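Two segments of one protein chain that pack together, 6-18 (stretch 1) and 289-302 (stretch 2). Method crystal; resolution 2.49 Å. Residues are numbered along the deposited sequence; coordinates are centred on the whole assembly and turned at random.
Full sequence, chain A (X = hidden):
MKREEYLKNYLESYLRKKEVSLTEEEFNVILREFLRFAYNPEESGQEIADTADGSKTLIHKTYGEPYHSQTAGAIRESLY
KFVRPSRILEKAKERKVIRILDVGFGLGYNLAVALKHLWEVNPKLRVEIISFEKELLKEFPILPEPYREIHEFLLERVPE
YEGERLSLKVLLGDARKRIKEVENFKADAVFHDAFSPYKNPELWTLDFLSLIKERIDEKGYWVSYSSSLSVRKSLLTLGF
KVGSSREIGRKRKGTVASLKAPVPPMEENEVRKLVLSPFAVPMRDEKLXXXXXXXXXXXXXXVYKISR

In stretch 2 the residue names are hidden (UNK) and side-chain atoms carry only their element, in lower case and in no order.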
# COMPACT_ATOMS: atom_id res chain seq x y z
N TYR A 6 -8.10 25.12 -5.55
CA TYR A 6 -8.85 24.02 -6.06
C TYR A 6 -9.44 23.16 -4.96
O TYR A 6 -10.55 22.74 -5.05
CB TYR A 6 -7.96 23.17 -6.93
CG TYR A 6 -8.56 21.90 -7.42
CD1 TYR A 6 -9.08 21.83 -8.66
CD2 TYR A 6 -8.60 20.78 -6.65
CE1 TYR A 6 -9.63 20.68 -9.13
CE2 TYR A 6 -9.15 19.63 -7.11
CZ TYR A 6 -9.65 19.60 -8.36
OH TYR A 6 -10.21 18.48 -8.87
N LEU A 7 -8.65 22.88 -3.95
CA LEU A 7 -9.04 22.01 -2.87
C LEU A 7 -10.16 22.53 -2.03
O LEU A 7 -10.99 21.78 -1.58
CB LEU A 7 -7.84 21.67 -2.00
CG LEU A 7 -6.82 20.74 -2.59
CD1 LEU A 7 -5.75 20.52 -1.59
CD2 LEU A 7 -7.43 19.45 -3.00
N LYS A 8 -10.15 23.82 -1.77
CA LYS A 8 -11.20 24.45 -1.02
C LYS A 8 -12.50 24.46 -1.72
O LYS A 8 -13.52 24.37 -1.12
CB LYS A 8 -10.81 25.84 -0.66
CG LYS A 8 -11.99 26.64 -0.25
CD LYS A 8 -11.58 27.69 0.72
CE LYS A 8 -12.48 28.88 0.64
NZ LYS A 8 -11.90 29.92 1.49
N ASN A 9 -12.45 24.65 -3.02
CA ASN A 9 -13.62 24.58 -3.83
C ASN A 9 -14.18 23.21 -3.81
O ASN A 9 -15.35 23.02 -3.76
CB ASN A 9 -13.27 24.94 -5.26
CG ASN A 9 -13.19 26.41 -5.49
OD1 ASN A 9 -13.54 27.20 -4.65
ND2 ASN A 9 -12.74 26.78 -6.65
N TYR A 10 -13.30 22.24 -3.88
CA TYR A 10 -13.69 20.87 -3.93
C TYR A 10 -14.39 20.51 -2.68
O TYR A 10 -15.38 19.84 -2.70
CB TYR A 10 -12.46 20.03 -4.10
CG TYR A 10 -12.71 18.59 -4.32
CD1 TYR A 10 -12.57 18.04 -5.54
CD2 TYR A 10 -13.07 17.79 -3.30
CE1 TYR A 10 -12.80 16.73 -5.75
CE2 TYR A 10 -13.32 16.48 -3.50
CZ TYR A 10 -13.18 15.96 -4.73
OH TYR A 10 -13.39 14.66 -4.96
N LEU A 11 -13.85 20.93 -1.56
CA LEU A 11 -14.45 20.67 -0.30
C LEU A 11 -15.77 21.32 -0.14
O LEU A 11 -16.70 20.73 0.32
CB LEU A 11 -13.56 21.17 0.81
CG LEU A 11 -14.24 21.15 2.14
CD1 LEU A 11 -14.37 19.74 2.60
CD2 LEU A 11 -13.51 21.98 3.13
N GLU A 12 -15.86 22.58 -0.51
CA GLU A 12 -17.09 23.29 -0.38
C GLU A 12 -18.08 22.62 -1.25
O GLU A 12 -19.20 22.43 -0.91
CB GLU A 12 -16.92 24.71 -0.82
CG GLU A 12 -16.47 25.65 0.28
CD GLU A 12 -16.06 26.99 -0.24
OE1 GLU A 12 -16.07 27.94 0.53
OE2 GLU A 12 -15.75 27.09 -1.43
N SER A 13 -17.65 22.24 -2.42
CA SER A 13 -18.54 21.63 -3.32
C SER A 13 -19.06 20.32 -2.81
O SER A 13 -20.22 20.03 -2.94
CB SER A 13 -17.84 21.48 -4.65
OG SER A 13 -18.36 20.42 -5.36
N TYR A 14 -18.20 19.49 -2.25
CA TYR A 14 -18.59 18.20 -1.73
C TYR A 14 -19.51 18.27 -0.55
O TYR A 14 -20.37 17.48 -0.40
CB TYR A 14 -17.37 17.37 -1.38
CG TYR A 14 -17.65 16.02 -0.78
CD1 TYR A 14 -18.17 15.00 -1.51
CD2 TYR A 14 -17.35 15.77 0.54
CE1 TYR A 14 -18.40 13.78 -0.97
CE2 TYR A 14 -17.58 14.54 1.08
CZ TYR A 14 -18.11 13.56 0.31
OH TYR A 14 -18.33 12.35 0.84
N LEU A 15 -19.29 19.22 0.31
CA LEU A 15 -20.15 19.34 1.46
C LEU A 15 -21.57 19.67 1.05
O LEU A 15 -22.50 19.20 1.64
CB LEU A 15 -19.61 20.32 2.46
CG LEU A 15 -18.28 19.96 3.06
CD1 LEU A 15 -17.74 21.09 3.88
CD2 LEU A 15 -18.31 18.67 3.84
N ARG A 16 -21.72 20.51 0.05
CA ARG A 16 -23.03 20.84 -0.45
C ARG A 16 -23.69 19.63 -1.05
O ARG A 16 -24.83 19.35 -0.80
CB ARG A 16 -22.95 21.96 -1.46
CG ARG A 16 -24.17 22.12 -2.32
CD ARG A 16 -23.82 22.35 -3.77
NE ARG A 16 -23.52 23.74 -4.04
CZ ARG A 16 -24.44 24.68 -4.22
NH1 ARG A 16 -25.72 24.38 -4.17
NH2 ARG A 16 -24.07 25.93 -4.47
N LYS A 17 -22.97 18.86 -1.82
CA LYS A 17 -23.59 17.71 -2.38
C LYS A 17 -24.04 16.83 -1.25
O LYS A 17 -25.11 16.29 -1.29
CB LYS A 17 -22.61 16.97 -3.28
CG LYS A 17 -22.70 15.46 -3.22
CD LYS A 17 -22.05 14.81 -4.43
CE LYS A 17 -21.47 13.45 -4.12
NZ LYS A 17 -20.49 13.00 -5.12
N LYS A 18 -23.21 16.69 -0.24
CA LYS A 18 -23.45 15.78 0.85
C LYS A 18 -24.48 16.24 1.82
O LYS A 18 -25.02 15.46 2.56
CB LYS A 18 -22.15 15.43 1.56
CG LYS A 18 -21.52 14.15 1.07
CD LYS A 18 -22.42 13.44 0.11
CE LYS A 18 -22.12 11.96 0.06
NZ LYS A 18 -23.30 11.16 0.47
N UNK A 289 -16.46 3.18 -5.32
CA UNK A 289 -16.45 4.00 -6.48
C UNK A 289 -16.14 5.44 -6.17
O UNK A 289 -16.14 6.28 -7.03
o UNK A 289 -18.74 4.42 -5.08
c UNK A 289 -18.88 4.46 -6.28
c UNK A 289 -17.80 3.92 -7.14
o UNK A 289 -19.88 4.94 -6.81
N UNK A 290 -15.91 5.71 -4.91
CA UNK A 290 -15.68 7.04 -4.44
C UNK A 290 -14.38 7.69 -4.89
O UNK A 290 -13.39 7.05 -5.04
c UNK A 290 -15.72 7.00 -2.95
c UNK A 290 -16.14 8.29 -2.31
c UNK A 290 -16.60 8.02 -0.91
c UNK A 290 -17.51 9.12 -0.42
n UNK A 290 -18.90 8.64 -0.27
N UNK A 291 -14.42 8.98 -5.09
CA UNK A 291 -13.24 9.76 -5.35
C UNK A 291 -12.35 9.78 -4.16
O UNK A 291 -12.79 9.85 -3.07
o UNK A 291 -12.74 12.49 -8.26
c UNK A 291 -13.84 12.56 -7.73
o UNK A 291 -14.52 13.58 -7.77
c UNK A 291 -13.61 11.18 -5.69
c UNK A 291 -14.33 11.36 -6.99
N UNK A 292 -11.08 9.75 -4.41
CA UNK A 292 -10.10 9.67 -3.36
C UNK A 292 -10.16 10.86 -2.46
O UNK A 292 -10.03 10.71 -1.31
c UNK A 292 -9.16 8.93 -5.35
c UNK A 292 -8.81 9.67 -4.13
c UNK A 292 -10.58 9.18 -5.65
N UNK A 293 -10.38 12.04 -2.99
CA UNK A 293 -10.42 13.20 -2.15
C UNK A 293 -11.54 13.12 -1.20
O UNK A 293 -11.44 13.59 -0.11
c UNK A 293 -8.18 15.12 -2.40
c UNK A 293 -9.13 14.79 -3.51
c UNK A 293 -10.49 14.46 -2.96
c UNK A 293 -9.26 15.92 -4.47
N UNK A 294 -12.61 12.54 -1.67
CA UNK A 294 -13.84 12.36 -0.94
C UNK A 294 -13.71 11.44 0.23
O UNK A 294 -14.31 11.64 1.23
c UNK A 294 -14.89 11.83 -1.90
c UNK A 294 -15.76 12.90 -2.51
o UNK A 294 -16.70 11.22 -3.85
o UNK A 294 -17.02 13.23 -4.46
c UNK A 294 -16.55 12.42 -3.69
N UNK A 295 -12.96 10.39 0.04
CA UNK A 295 -12.72 9.40 1.05
C UNK A 295 -11.98 10.03 2.16
O UNK A 295 -12.22 9.78 3.29
c UNK A 295 -12.10 6.46 -1.32
c UNK A 295 -11.38 7.39 1.59
c UNK A 295 -11.92 8.25 0.48
c UNK A 295 -12.80 7.42 -0.43
N UNK A 296 -11.04 10.88 1.82
CA UNK A 296 -10.34 11.66 2.77
C UNK A 296 -11.23 12.63 3.50
O UNK A 296 -11.11 12.77 4.68
c UNK A 296 -8.32 13.35 2.93
c UNK A 296 -7.66 12.65 4.08
c UNK A 296 -7.26 14.00 2.10
c UNK A 296 -9.18 12.39 2.10
N UNK A 297 -12.11 13.31 2.81
CA UNK A 297 -12.97 14.26 3.45
C UNK A 297 -13.89 13.58 4.44
O UNK A 297 -14.07 14.04 5.52
c UNK A 297 -13.80 15.04 2.43
c UNK A 297 -13.54 16.51 0.37
c UNK A 297 -14.87 15.83 3.12
c UNK A 297 -12.92 15.99 1.64
N UNK A 298 -14.43 12.45 4.07
CA UNK A 298 -15.30 11.73 4.93
C UNK A 298 -14.61 11.33 6.19
O UNK A 298 -15.22 11.29 7.20
c UNK A 298 -16.72 10.64 3.27
c UNK A 298 -15.69 10.46 4.25
o UNK A 298 -17.01 9.68 2.58
o UNK A 298 -17.23 11.75 3.18
N UNK A 299 -13.35 10.99 6.08
CA UNK A 299 -12.56 10.61 7.21
C UNK A 299 -12.35 11.73 8.21
O UNK A 299 -12.48 11.55 9.39
c UNK A 299 -8.22 10.37 8.90
c UNK A 299 -10.20 9.75 7.73
o UNK A 299 -7.27 8.92 10.46
c UNK A 299 -9.19 10.63 7.98
c UNK A 299 -11.24 10.05 6.71
c UNK A 299 -10.20 8.58 8.40
c UNK A 299 -8.24 9.19 9.57
c UNK A 299 -9.24 8.30 9.32
N UNK A 300 -12.03 12.89 7.70
CA UNK A 300 -11.82 14.04 8.52
C UNK A 300 -13.07 14.43 9.26
O UNK A 300 -13.01 14.85 10.37
c UNK A 300 -11.28 15.19 7.70
c UNK A 300 -9.41 15.98 6.26
c UNK A 300 -8.92 14.90 8.42
c UNK A 300 -9.86 14.95 7.25
N UNK A 301 -14.20 14.27 8.61
CA UNK A 301 -15.46 14.51 9.24
C UNK A 301 -15.76 13.58 10.38
O UNK A 301 -16.22 14.00 11.39
c UNK A 301 -16.85 16.84 7.93
c UNK A 301 -16.55 14.42 8.21
c UNK A 301 -17.51 15.31 6.14
c UNK A 301 -16.53 15.56 7.23
N UNK A 302 -15.49 12.31 10.21
CA UNK A 302 -15.56 11.39 11.30
C UNK A 302 -14.56 11.71 12.36
O UNK A 302 -14.84 11.67 13.53
c UNK A 302 -17.94 7.29 10.77
c UNK A 302 -16.47 9.27 10.36
n UNK A 302 -18.93 7.08 11.86
c UNK A 302 -15.26 10.02 10.80
c UNK A 302 -16.69 8.03 11.20

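Position 289 carries two carbons, the second bearing two oxygens, and stays out of reach of stretch 1: Asp 289. At 290 four carbons run in a row to a nitrogen, and the last carbon lies 3.6 Å from Tyr 14 OH. This is Lys 290, its CE beside that hydroxyl.

Position 291 has three carbons, the third with two oxygens, one of them 3.2 Å from Tyr 10 OH. It is Glu 291, which takes a weak hydrogen bond from that hydroxyl through OE2 and sits at the N-cap of the helix. At 292 three carbons close a ring onto the backbone nitrogen, and the CA-to-CB bond points away from stretch 1; Pro 292 opens the helix.

At 293 four carbons fork at the second; CB lies 3.5 Å from Tyr 10 CE2 and a terminal carbon covers one face of that ring. This is Leu 293, whose CD1 makes that CH-pi contact and reaches Leu 7 CD2 at 4.2 Å. Position 294 shows three carbons, the third carrying two oxygens; the second carbon lies 3.2 Å from Tyr 14 CE1, over the ring face. This is Glu 294, whose OE2 forms a salt bridge with Lys 17 NZ at 3.5 Å.

At 295 four carbons fork at the first, one arm two carbons long, and the CA-to-CB bond points away: Ile 295. Position 296, four carbons forked at the second, makes no contact: Leu 296. At 297 the fork at the first of four carbons returns; its one-carbon arm lies 3.6 Å from Tyr 14 CD2 and 4.0 Å from Leu 11 CD1. This is Ile 297, with CD1 at the edge of the Tyr 10 ring.

Position 298 has two carbons and two terminal oxygens, one 2.7 Å from Tyr 14 OH; it is Asp 298, whose OD1 accepts the hydroxyl's hydrogen bond while OD2 pairs with Lys 290 NZ in a salt bridge at 3.6 Å. At 299 a six-carbon ring with one oxygen follows a single carbon, remote from stretch 1: Tyr 299. Position 300, four carbons forked at the second, is out of reach: Leu 300. Position 301 has the same fork, and one terminal carbon lies 4.1 Å from Leu 15 CD2: Leu 301. At 302 four carbons end in nitrogen, out of reach: Lys 302.

The helices cross at -70°, their axes 11.0 Å apart at closest approach. Tyr 10 and Tyr 14, one turn apart, bridge that gap: their rings pack against Leu 293, Glu 294 and Ile 297, and their hydroxyls find carboxylates. The rule is apolar packing along the rings and polar pairing at their tips.

Stretch 2 289-302: DKEPLEILIDYLLK
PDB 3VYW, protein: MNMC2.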